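Local structure of acetate kinase (Entamoeba histolytica, 4H0O) at residues F19-S24 with L71-A76; Y104-A109 with F157-S162; E118-L123 with S132-I137; I139-K142 with R148-V151. The protein is a pyrophosphate-dependent acetate kinase of the ASKHA superfamily that probably interconverts acetate and acetyl phosphate with the help of magnesium. All blocks are in the same frame, centred on the assembly; numbering follows the deposited sequence.

Contact 1. Residues F19-S24 with L71-A76; sequences FNVGSS and LNHPQA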
loop_
_atom_site.group_PDB
_atom_site.type_symbol
_atom_site.label_atom_id
_atom_site.label_comp_id
_atom_site.label_asym_id
_atom_site.label_seq_id
_atom_site.Cartn_x
_atom_site.Cartn_y
_atom_site.Cartn_z
ATOM N N PHE B 19 32.777 -9.751 7.680
ATOM C CA PHE B 19 32.972 -9.094 6.392
ATOM C C PHE B 19 31.763 -8.244 6.019
ATOM O O PHE B 19 30.624 -8.713 6.062
ATOM C CB PHE B 19 33.242 -10.123 5.294
ATOM C CG PHE B 19 34.659 -10.623 5.260
ATOM C CD1 PHE B 19 35.707 -9.749 5.011
ATOM C CD2 PHE B 19 34.941 -11.967 5.454
ATOM C CE1 PHE B 19 37.015 -10.207 4.973
ATOM C CE2 PHE B 19 36.243 -12.431 5.411
ATOM C CZ PHE B 19 37.282 -11.550 5.171
ATOM N N ASN B 20 32.017 -6.991 5.654
ATOM C CA ASN B 20 30.963 -6.107 5.175
ATOM C C ASN B 20 31.231 -5.720 3.721
ATOM O O ASN B 20 32.071 -4.861 3.442
ATOM C CB ASN B 20 30.874 -4.861 6.056
ATOM C CG ASN B 20 29.608 -4.059 5.813
ATOM O OD1 ASN B 20 28.859 -4.324 4.871
ATOM N ND2 ASN B 20 29.369 -3.064 6.662
ATOM N N VAL B 21 30.529 -6.372 2.796
ATOM C CA VAL B 21 30.711 -6.100 1.372
ATOM C C VAL B 21 30.099 -4.750 1.001
ATOM O O VAL B 21 28.900 -4.529 1.187
ATOM C CB VAL B 21 30.089 -7.203 0.490
ATOM C CG1 VAL B 21 30.286 -6.880 -0.976
ATOM C CG2 VAL B 21 30.711 -8.552 0.805
ATOM N N GLY B 22 30.929 -3.848 0.487
ATOM C CA GLY B 22 30.458 -2.545 0.051
ATOM C C GLY B 22 30.439 -2.434 -1.463
ATOM O O GLY B 22 30.669 -3.419 -2.169
ATOM N N SER B 23 30.172 -1.233 -1.967
ATOM C CA SER B 23 30.078 -1.015 -3.407
ATOM C C SER B 23 31.444 -0.856 -4.079
ATOM O O SER B 23 31.734 -1.526 -5.071
ATOM C CB SER B 23 29.184 0.192 -3.711
ATOM O OG SER B 23 29.616 1.341 -3.003
ATOM N N SER B 24 32.278 0.028 -3.540
ATOM C CA SER B 24 33.594 0.284 -4.123
ATOM C C SER B 24 34.710 -0.423 -3.352
ATOM O O SER B 24 35.856 -0.474 -3.807
ATOM C CB SER B 24 33.877 1.787 -4.180
ATOM O OG SER B 24 34.588 2.212 -3.029
ATOM N N LEU B 71 41.426 -3.787 -6.057
ATOM C CA LEU B 71 41.034 -5.150 -5.722
ATOM C C LEU B 71 39.526 -5.344 -5.820
ATOM O O LEU B 71 38.753 -4.452 -5.457
ATOM C CB LEU B 71 41.506 -5.495 -4.306
ATOM C CG LEU B 71 43.018 -5.536 -4.073
ATOM C CD1 LEU B 71 43.350 -5.623 -2.587
ATOM C CD2 LEU B 71 43.622 -6.710 -4.818
ATOM N N ASN B 72 39.102 -6.508 -6.309
ATOM C CA ASN B 72 37.708 -6.898 -6.142
ATOM C C ASN B 72 37.488 -7.351 -4.698
ATOM O O ASN B 72 38.393 -7.252 -3.868
ATOM C CB ASN B 72 37.270 -7.964 -7.163
ATOM C CG ASN B 72 38.034 -9.276 -7.031
ATOM O OD1 ASN B 72 38.496 -9.643 -5.951
ATOM N ND2 ASN B 72 38.152 -9.999 -8.142
ATOM N N HIS B 73 36.300 -7.854 -4.392
ATOM C CA HIS B 73 36.009 -8.259 -3.022
ATOM C C HIS B 73 36.750 -9.526 -2.545
ATOM O O HIS B 73 37.396 -9.491 -1.496
ATOM C CB HIS B 73 34.496 -8.336 -2.776
ATOM C CG HIS B 73 33.800 -7.018 -2.901
ATOM N ND1 HIS B 73 34.070 -5.950 -2.072
ATOM C CD2 HIS B 73 32.836 -6.593 -3.755
ATOM C CE1 HIS B 73 33.309 -4.926 -2.412
ATOM N NE2 HIS B 73 32.550 -5.291 -3.429
ATOM N N PRO B 74 36.672 -10.641 -3.301
ATOM C CA PRO B 74 37.383 -11.832 -2.811
ATOM C C PRO B 74 38.909 -11.670 -2.734
ATOM O O PRO B 74 39.532 -12.274 -1.858
ATOM C CB PRO B 74 37.007 -12.917 -3.829
ATOM C CG PRO B 74 36.591 -12.172 -5.053
ATOM C CD PRO B 74 35.941 -10.918 -4.552
ATOM N N GLN B 75 39.497 -10.880 -3.631
ATOM C CA GLN B 75 40.932 -10.601 -3.574
ATOM C C GLN B 75 41.277 -9.836 -2.301
ATOM O O GLN B 75 42.264 -10.139 -1.629
ATOM C CB GLN B 75 41.384 -9.803 -4.800
ATOM C CG GLN B 75 41.464 -10.607 -6.092
ATOM C CD GLN B 75 41.415 -9.722 -7.329
ATOM O OE1 GLN B 75 41.322 -8.496 -7.228
ATOM N NE2 GLN B 75 41.468 -10.342 -8.503
ATOM N N ALA B 76 40.461 -8.839 -1.976
ATOM C CA ALA B 76 40.648 -8.078 -0.750
ATOM C C ALA B 76 40.483 -8.987 0.464
ATOM O O ALA B 76 41.255 -8.907 1.418
ATOM C CB ALA B 76 39.668 -6.925 -0.687
#
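Val-21 sets its CG1 methyl squarely over one face of the His-73 ring, in a CH-pi contact 3.7 Å from the ring centroid and 10° off the ring normal. The methyl gets there because CG1 is anti to the backbone N (chi1 179°). Beside it the carbonyl of Gly-22 approaches the same ring obliquely, its O 2.9 Å from His-73 NE2. The tight part of the contact is thus one imidazole held against a methyl group and a backbone oxygen where strand 16-21 gives way to a loop.

Beyond this point the segments part. Ser-23 and Ser-24 are exposed and turn their side chains from residues 71-76, and Ser-23 O comes no nearer than 4.2 Å to His-73 NE2. At the helix start, away from the strand, Asn-72 and Gln-75 form a capping box: Gln-75 N donates to Asn-72 OD1 (2.8 Å), and Asn-72 N to Gln-75 OE1 (3.1 Å). Asn-20, predicted to bind magnesium, lies on the same strand and donates through ND2 to Glu-391. The contact therefore joins the end of strand 16-21 to the beginning of helix 73-86, with Leu-26 of strand 26-31 and Ser-132 and Val-136 of helix 129-143 packed around it.

Contact 2. Residues Y104-A109 with F157-S162; sequences YFKKSA and FHSTIS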
loop_
_atom_site.group_PDB
_atom_site.type_symbol
_atom_site.label_atom_id
_atom_site.label_comp_id
_atom_site.label_asym_id
_atom_site.label_seq_id
_atom_site.Cartn_x
_atom_site.Cartn_y
_atom_site.Cartn_z
ATOM N N TYR B 104 14.377 -21.203 0.339
ATOM C CA TYR B 104 15.054 -22.205 1.164
ATOM C C TYR B 104 15.416 -21.714 2.566
ATOM O O TYR B 104 15.208 -22.425 3.551
ATOM C CB TYR B 104 16.308 -22.743 0.459
ATOM C CG TYR B 104 17.090 -23.751 1.277
ATOM C CD1 TYR B 104 16.710 -25.086 1.318
ATOM C CD2 TYR B 104 18.211 -23.367 2.006
ATOM C CE1 TYR B 104 17.419 -26.010 2.064
ATOM C CE2 TYR B 104 18.925 -24.284 2.755
ATOM C CZ TYR B 104 18.525 -25.602 2.779
ATOM O OH TYR B 104 19.235 -26.515 3.523
ATOM N N PHE B 105 15.962 -20.508 2.656
ATOM C CA PHE B 105 16.474 -20.015 3.931
ATOM C C PHE B 105 15.405 -19.377 4.830
ATOM O O PHE B 105 15.082 -18.193 4.694
ATOM C CB PHE B 105 17.647 -19.054 3.701
ATOM C CG PHE B 105 18.890 -19.723 3.167
ATOM C CD1 PHE B 105 19.805 -20.306 4.031
ATOM C CD2 PHE B 105 19.151 -19.757 1.803
ATOM C CE1 PHE B 105 20.952 -20.917 3.548
ATOM C CE2 PHE B 105 20.296 -20.365 1.314
ATOM C CZ PHE B 105 21.196 -20.945 2.188
ATOM N N LYS B 106 14.865 -20.181 5.744
ATOM C CA LYS B 106 13.952 -19.697 6.775
ATOM C C LYS B 106 14.762 -19.311 8.007
ATOM O O LYS B 106 14.272 -18.625 8.907
ATOM C CB LYS B 106 12.917 -20.773 7.134
ATOM C CG LYS B 106 11.886 -21.051 6.041
ATOM C CD LYS B 106 11.850 -22.529 5.681
ATOM C CE LYS B 106 10.951 -22.789 4.475
ATOM N NZ LYS B 106 11.575 -23.748 3.512
ATOM N N LYS B 107 16.010 -19.770 8.039
ATOM C CA LYS B 107 16.930 -19.431 9.115
ATOM C C LYS B 107 18.295 -19.061 8.552
ATOM O O LYS B 107 18.704 -19.572 7.506
ATOM C CB LYS B 107 17.076 -20.609 10.087
ATOM C CG LYS B 107 15.874 -20.831 10.995
ATOM C CD LYS B 107 16.024 -22.087 11.855
ATOM C CE LYS B 107 16.044 -23.355 11.007
ATOM N NZ LYS B 107 15.853 -24.589 11.829
ATOM N N SER B 108 19.003 -18.171 9.242
ATOM C CA SER B 108 20.416 -17.969 8.959
ATOM C C SER B 108 21.112 -19.289 9.277
ATOM O O SER B 108 20.570 -20.106 10.021
ATOM C CB SER B 108 20.985 -16.832 9.805
ATOM O OG SER B 108 20.446 -15.588 9.403
ATOM N N ALA B 109 22.299 -19.514 8.725
ATOM C CA ALA B 109 22.883 -20.847 8.818
ATOM C C ALA B 109 24.392 -20.888 8.980
ATOM O O ALA B 109 25.111 -20.017 8.487
ATOM C CB ALA B 109 22.468 -21.682 7.611
ATOM N N PHE B 157 14.245 -13.778 8.884
ATOM C CA PHE B 157 13.404 -13.364 10.014
ATOM C C PHE B 157 11.924 -13.357 9.649
ATOM O O PHE B 157 11.065 -13.548 10.508
ATOM C CB PHE B 157 13.826 -11.979 10.531
ATOM C CG PHE B 157 13.007 -11.478 11.703
ATOM C CD1 PHE B 157 12.967 -12.183 12.899
ATOM C CD2 PHE B 157 12.304 -10.283 11.614
ATOM C CE1 PHE B 157 12.222 -11.714 13.979
ATOM C CE2 PHE B 157 11.559 -9.807 12.691
ATOM C CZ PHE B 157 11.520 -10.525 13.875
ATOM N N HIS B 158 11.635 -13.149 8.370
ATOM C CA HIS B 158 10.261 -13.032 7.904
ATOM C C HIS B 158 9.653 -14.367 7.471
ATOM O O HIS B 158 8.599 -14.394 6.831
ATOM C CB HIS B 158 10.183 -12.022 6.756
ATOM C CG HIS B 158 10.684 -10.661 7.118
ATOM N ND1 HIS B 158 10.122 -9.901 8.123
ATOM C CD2 HIS B 158 11.692 -9.911 6.602
ATOM C CE1 HIS B 158 10.762 -8.748 8.214
ATOM N NE2 HIS B 158 11.716 -8.729 7.302
ATOM N N SER B 159 10.308 -15.470 7.827
ATOM C CA SER B 159 9.796 -16.798 7.491
ATOM C C SER B 159 8.532 -17.136 8.288
ATOM O O SER B 159 7.775 -18.031 7.916
ATOM C CB SER B 159 10.866 -17.868 7.724
ATOM O OG SER B 159 10.947 -18.219 9.095
ATOM N N THR B 160 8.305 -16.411 9.381
ATOM C CA THR B 160 7.144 -16.651 10.237
ATOM C C THR B 160 5.877 -15.974 9.722
ATOM O O THR B 160 4.792 -16.184 10.268
ATOM C CB THR B 160 7.398 -16.202 11.687
ATOM O OG1 THR B 160 7.835 -14.836 11.702
ATOM C CG2 THR B 160 8.453 -17.082 12.338
ATOM N N ILE B 161 6.017 -15.153 8.684
ATOM C CA ILE B 161 4.858 -14.505 8.073
ATOM C C ILE B 161 3.974 -15.561 7.400
ATOM O O ILE B 161 4.458 -16.365 6.602
ATOM C CB ILE B 161 5.278 -13.431 7.042
ATOM C CG1 ILE B 161 6.111 -12.334 7.710
ATOM C CG2 ILE B 161 4.066 -12.805 6.398
ATOM C CD1 ILE B 161 6.474 -11.176 6.777
ATOM N N SER B 162 2.683 -15.561 7.729
ATOM C CA SER B 162 1.759 -16.572 7.216
ATOM C C SER B 162 1.417 -16.365 5.744
ATOM O O SER B 162 1.613 -15.274 5.204
ATOM C CB SER B 162 0.480 -16.598 8.051
ATOM O OG SER B 162 0.758 -16.973 9.387
#
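Ser-159 OG donates a weak hydrogen bond to the backbone carbonyl O of Lys-106, 3.4 Å away, and this is the polar link between two surface loops. With chi1 at 80° OG sits over the backbone, flanked by N and C, and faces that oxygen. Close to the bond the two side chains meet at their beta carbons: Lys-106 CB lies 3.6 Å from Ser-159 CB, and Lys-106 CG is 3.7 Å from the same Ser-159 carbon. The first carbons of the lysine thus cover the serine, whereas the rest of its bent chain leads away, and its amino group makes a weak bond to the carbonyl of Ser-103. With so small an interface and so long a hydrogen bond, the two loops are only lightly tied to each other.

Each loop also has contacts of its own. In the first loop Tyr-104 CD2 sits 3.6 Å above the centre of the Phe-105 ring, while Lys-107 O meets the edge of that ring in its plane. In the second, Ile-161 N bonds to His-158 O at 3.3 Å, closing a tight turn.

Ser-108 OG is bonded to Ile-153 N, and Phe-105 packs on Leu-119 of helix 113-120. In the second loop His-158 is hydrogen-bonded through ND1 to Ser-226 OG and through NE2 to Phe-183 O. The contact therefore bridges the loop leading into strand 109-110 and the loop between strand 148-153 and helix 163-166, beside strand 225-229 and helix 185-195.

Contact 3. Residues E118-L123 with S132-I137; sequences ELKECL and SSFGVI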
loop_
_atom_site.group_PDB
_atom_site.type_symbol
_atom_site.label_atom_id
_atom_site.label_comp_id
_atom_site.label_asym_id
_atom_site.label_seq_id
_atom_site.Cartn_x
_atom_site.Cartn_y
_atom_site.Cartn_z
ATOM N N GLU B 118 22.830 -24.050 -1.911
ATOM C CA GLU B 118 21.571 -23.311 -1.879
ATOM C C GLU B 118 21.779 -21.805 -2.051
ATOM O O GLU B 118 20.953 -21.128 -2.660
ATOM C CB GLU B 118 20.797 -23.607 -0.590
ATOM C CG GLU B 118 20.251 -25.029 -0.489
ATOM C CD GLU B 118 19.127 -25.308 -1.475
ATOM O OE1 GLU B 118 18.553 -24.344 -2.027
ATOM O OE2 GLU B 118 18.814 -26.497 -1.697
ATOM N N LEU B 119 22.881 -21.289 -1.512
ATOM C CA LEU B 119 23.239 -19.884 -1.692
ATOM C C LEU B 119 23.501 -19.574 -3.167
ATOM O O LEU B 119 23.142 -18.502 -3.666
ATOM C CB LEU B 119 24.471 -19.525 -0.855
ATOM C CG LEU B 119 24.299 -19.431 0.664
ATOM C CD1 LEU B 119 25.646 -19.274 1.362
ATOM C CD2 LEU B 119 23.378 -18.275 1.026
ATOM N N LYS B 120 24.123 -20.526 -3.856
ATOM C CA LYS B 120 24.446 -20.396 -5.274
ATOM C C LYS B 120 23.199 -20.201 -6.134
ATOM O O LYS B 120 23.220 -19.455 -7.113
ATOM C CB LYS B 120 25.219 -21.633 -5.740
ATOM C CG LYS B 120 25.623 -21.627 -7.205
ATOM C CD LYS B 120 26.684 -20.576 -7.491
ATOM C CE LYS B 120 27.282 -20.763 -8.883
ATOM N NZ LYS B 120 26.249 -20.758 -9.960
ATOM N N GLU B 121 22.110 -20.867 -5.760
ATOM C CA GLU B 121 20.868 -20.791 -6.525
ATOM C C GLU B 121 20.128 -19.473 -6.292
ATOM O O GLU B 121 19.194 -19.136 -7.025
ATOM C CB GLU B 121 19.961 -21.980 -6.190
ATOM C CG GLU B 121 20.634 -23.342 -6.341
ATOM C CD GLU B 121 21.136 -23.605 -7.753
ATOM O OE1 GLU B 121 20.358 -23.420 -8.714
ATOM O OE2 GLU B 121 22.314 -23.999 -7.900
ATOM N N CYS B 122 20.558 -18.728 -5.277
ATOM C CA CYS B 122 19.928 -17.458 -4.924
ATOM C C CYS B 122 20.593 -16.261 -5.599
ATOM O O CYS B 122 20.174 -15.124 -5.397
ATOM C CB CYS B 122 19.953 -17.254 -3.407
ATOM S SG CYS B 122 18.977 -18.438 -2.470
ATOM N N LEU B 123 21.634 -16.514 -6.388
ATOM C CA LEU B 123 22.350 -15.437 -7.076
ATOM C C LEU B 123 21.465 -14.526 -7.950
ATOM O O LEU B 123 21.547 -13.300 -7.827
ATOM C CB LEU B 123 23.556 -15.975 -7.863
ATOM C CG LEU B 123 24.688 -16.586 -7.029
ATOM C CD1 LEU B 123 25.899 -16.934 -7.892
ATOM C CD2 LEU B 123 25.094 -15.652 -5.906
ATOM N N SER B 132 28.501 -10.873 -4.954
ATOM C CA SER B 132 29.602 -10.238 -4.227
ATOM C C SER B 132 29.842 -10.897 -2.868
ATOM O O SER B 132 30.970 -11.250 -2.523
ATOM C CB SER B 132 29.332 -8.743 -4.036
ATOM O OG SER B 132 29.224 -8.082 -5.283
ATOM N N SER B 133 28.771 -11.056 -2.099
ATOM C CA SER B 133 28.852 -11.721 -0.809
ATOM C C SER B 133 29.206 -13.197 -0.971
ATOM O O SER B 133 29.890 -13.770 -0.124
ATOM C CB SER B 133 27.528 -11.574 -0.060
ATOM O OG SER B 133 27.593 -12.199 1.207
ATOM N N PHE B 134 28.750 -13.810 -2.062
ATOM C CA PHE B 134 29.041 -15.223 -2.308
ATOM C C PHE B 134 30.524 -15.444 -2.594
ATOM O O PHE B 134 31.141 -16.352 -2.029
ATOM C CB PHE B 134 28.194 -15.775 -3.461
ATOM C CG PHE B 134 28.333 -17.263 -3.659
ATOM C CD1 PHE B 134 27.625 -18.151 -2.863
ATOM C CD2 PHE B 134 29.170 -17.774 -4.643
ATOM C CE1 PHE B 134 27.751 -19.521 -3.040
ATOM C CE2 PHE B 134 29.299 -19.143 -4.825
ATOM C CZ PHE B 134 28.588 -20.017 -4.022
ATOM N N GLY B 135 31.089 -14.613 -3.468
ATOM C CA GLY B 135 32.496 -14.714 -3.825
ATOM C C GLY B 135 33.402 -14.615 -2.611
ATOM O O GLY B 135 34.392 -15.343 -2.496
ATOM N N VAL B 136 33.055 -13.710 -1.699
ATOM C CA VAL B 136 33.806 -13.532 -0.462
ATOM C C VAL B 136 33.676 -14.769 0.424
ATOM O O VAL B 136 34.655 -15.215 1.019
ATOM C CB VAL B 136 33.346 -12.271 0.300
ATOM C CG1 VAL B 136 33.996 -12.198 1.677
ATOM C CG2 VAL B 136 33.669 -11.023 -0.504
ATOM N N ILE B 137 32.467 -15.323 0.495
ATOM C CA ILE B 137 32.220 -16.548 1.257
ATOM C C ILE B 137 33.046 -17.731 0.734
ATOM O O ILE B 137 33.675 -18.443 1.515
ATOM C CB ILE B 137 30.715 -16.918 1.276
ATOM C CG1 ILE B 137 29.940 -15.938 2.158
ATOM C CG2 ILE B 137 30.512 -18.334 1.787
ATOM C CD1 ILE B 137 28.441 -16.191 2.204
#
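Phe-134 of helix 129-143 reaches across to Leu-119, Lys-120 and Leu-123, making a largely buried, apolar contact between that helix and the end of helix 113-120 with the turn that follows. With CG anti to the backbone N (chi1 -173°) the ring points off its helix at residues 118-123. Leu-119 meets it at the edge, near the ring plane, with CB 3.9 Å from Phe-134 CE1. Lys-120 comes from off the ring plane instead, its CD passing over the CZ-CE2 side, 4.0 Å from Phe-134 CZ, while the ammonium end leads away. Leu-123 approaches the root of the side chain, its CD2 4.0 Å from Phe-134 CB.

One helical turn on, Ile-137 adds a second point of packing, with its CD1 4.2 Å from Leu-119 CD1. The type I turn from Lys-120 to Leu-123 follows the helix, and Leu-123 at its end packs on the same phenylalanine as Leu-119. Beneath the pair of helices lies strand 93-98: Phe-98 touches Leu-119 and Ser-133, and Ser-133 OG is bonded to the carbonyl of Arg-97, a predicted substrate-binding residue.

No hydrogen bond passes between the two segments. Their association therefore rests on the shape and burial of hydrocarbon groups, with the lysine contributing methylenes to the apolar cluster and keeping its charge outside it.

Contact 4. Residues I139-K142 with R148-V151; sequences ISMK and RQYV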
loop_
_atom_site.group_PDB
_atom_site.type_symbol
_atom_site.label_atom_id
_atom_site.label_comp_id
_atom_site.label_asym_id
_atom_site.label_seq_id
_atom_site.Cartn_x
_atom_site.Cartn_y
_atom_site.Cartn_z
ATOM N N ILE B 139 35.890 -17.731 -1.082
ATOM C CA ILE B 139 37.316 -17.546 -0.832
ATOM C C ILE B 139 37.632 -17.644 0.665
ATOM O O ILE B 139 38.726 -18.058 1.054
ATOM C CB ILE B 139 37.838 -16.210 -1.433
ATOM C CG1 ILE B 139 39.181 -16.425 -2.129
ATOM C CG2 ILE B 139 37.944 -15.118 -0.379
ATOM C CD1 ILE B 139 39.105 -17.378 -3.296
ATOM N N SER B 140 36.658 -17.290 1.500
ATOM C CA SER B 140 36.848 -17.283 2.947
ATOM C C SER B 140 36.878 -18.710 3.492
ATOM O O SER B 140 37.653 -19.025 4.396
ATOM C CB SER B 140 35.736 -16.474 3.617
ATOM O OG SER B 140 36.149 -15.955 4.864
ATOM N N MET B 141 36.031 -19.568 2.932
ATOM C CA MET B 141 36.010 -20.978 3.301
ATOM C C MET B 141 37.313 -21.665 2.910
ATOM O O MET B 141 37.732 -22.621 3.556
ATOM C CB MET B 141 34.839 -21.699 2.628
ATOM C CG MET B 141 33.463 -21.235 3.081
ATOM S SD MET B 141 33.114 -21.557 4.824
ATOM C CE MET B 141 32.849 -23.329 4.793
ATOM N N LYS B 142 37.951 -21.174 1.853
ATOM C CA LYS B 142 39.164 -21.800 1.337
ATOM C C LYS B 142 40.410 -21.402 2.124
ATOM O O LYS B 142 41.259 -22.244 2.422
ATOM C CB LYS B 142 39.354 -21.463 -0.144
ATOM C CG LYS B 142 40.505 -22.218 -0.789
ATOM C CD LYS B 142 40.892 -21.630 -2.136
ATOM C CE LYS B 142 42.088 -22.367 -2.723
ATOM N NZ LYS B 142 42.614 -21.699 -3.945
ATOM N N ARG B 148 34.940 -22.273 11.676
ATOM C CA ARG B 148 33.485 -22.244 11.581
ATOM C C ARG B 148 33.028 -20.913 10.985
ATOM O O ARG B 148 33.480 -19.844 11.407
ATOM C CB ARG B 148 32.862 -22.442 12.964
ATOM C CG ARG B 148 33.415 -23.637 13.731
ATOM C CD ARG B 148 32.978 -24.950 13.104
ATOM N NE ARG B 148 31.595 -25.280 13.438
ATOM C CZ ARG B 148 30.706 -25.752 12.570
ATOM N NH1 ARG B 148 31.049 -25.947 11.302
ATOM N NH2 ARG B 148 29.469 -26.026 12.967
ATOM N N GLN B 149 32.151 -20.979 9.988
ATOM C CA GLN B 149 31.646 -19.771 9.342
ATOM C C GLN B 149 30.128 -19.826 9.214
ATOM O O GLN B 149 29.544 -20.910 9.098
ATOM C CB GLN B 149 32.311 -19.564 7.973
ATOM C CG GLN B 149 33.838 -19.606 8.025
ATOM C CD GLN B 149 34.505 -19.019 6.796
ATOM O OE1 GLN B 149 33.956 -18.137 6.132
ATOM N NE2 GLN B 149 35.706 -19.505 6.490
ATOM N N TYR B 150 29.496 -18.656 9.252
ATOM C CA TYR B 150 28.041 -18.569 9.183
ATOM C C TYR B 150 27.591 -17.452 8.256
ATOM O O TYR B 150 28.294 -16.451 8.076
ATOM C CB TYR B 150 27.439 -18.361 10.576
ATOM C CG TYR B 150 27.776 -17.035 11.232
ATOM C CD1 TYR B 150 28.950 -16.875 11.953
ATOM C CD2 TYR B 150 26.904 -15.956 11.155
ATOM C CE1 TYR B 150 29.255 -15.675 12.566
ATOM C CE2 TYR B 150 27.202 -14.752 11.763
ATOM C CZ TYR B 150 28.377 -14.618 12.466
ATOM O OH TYR B 150 28.673 -13.423 13.074
ATOM N N VAL B 151 26.416 -17.630 7.666
ATOM C CA VAL B 151 25.843 -16.605 6.810
ATOM C C VAL B 151 24.547 -16.071 7.420
ATOM O O VAL B 151 23.607 -16.824 7.683
ATOM C CB VAL B 151 25.625 -17.123 5.366
ATOM C CG1 VAL B 151 24.832 -18.420 5.361
ATOM C CG2 VAL B 151 24.953 -16.071 4.515
#
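Gln-149 NE2 donates to the backbone O of Ser-140 at 2.9 Å, with an N-H...O angle of 157°. The oxygen lies in the plane of the glutamine amide, as suits its N-H, but seen from the carbonyl the donor stands well above the plane, 66° out of it. It meets the C=O almost side-on, at 99°. A second, weak bond runs in the other direction, from Ser-140 OG to Gln-149 OE1 at 3.3 Å. One residue of helix 129-143 thus engages both ends of a carboxamide that rises from strand 148-153. The glutamine reaches it with an outstretched chain.

Met-141 supplies the packing. Its sulfur sits over the face of the amide, SD 3.5 Å from Gln-149 CD, and also follows the shaft, 3.8 Å from Gln-149 CB. The bent methionine and the glutamine run alongside in opposite senses. Ser-140 OG lies on the other side of the amide plane from the sulfur.

Two further groups add to the polar setting. His-96 NE2, on the adjacent parallel strand 93-98, bonds to Gln-149 OE1, and Gln-149 NE2 makes a weak bond to Leu-144 O just past the helix end.

With donors directed at OE1 and carbonyls at NE2, this pattern is consistent with the modelled rotation of the amide. The buried amide is satisfied partly by Ser-140 and partly by His-96 and Leu-144, and the helix is tied to the sheet through directional bonds as well as packing.

In the fold
Contacts 3 and 4 are buried and share helix 129-143, contact 3 joining it to helix 113-120 through mainly apolar packing and contact 4 joining it to the sheet through a carboxamide. Ile-137 and Leu-119 of the former both reach Val-151 of the latter. Contacts 1 and 2 lie at the surface, their centres about 27 Å apart. Contact 1 still leans on the same helix, as Pro-74 packs on Ile-139 and Phe-19 on Ser-140. Contact 2 is the loosest, a weak hydroxyl bond between loops, yet Tyr-104 packs on Glu-118, and Ala-109 pairs with Val-151 in the sheet that contacts 1 and 4 also reach.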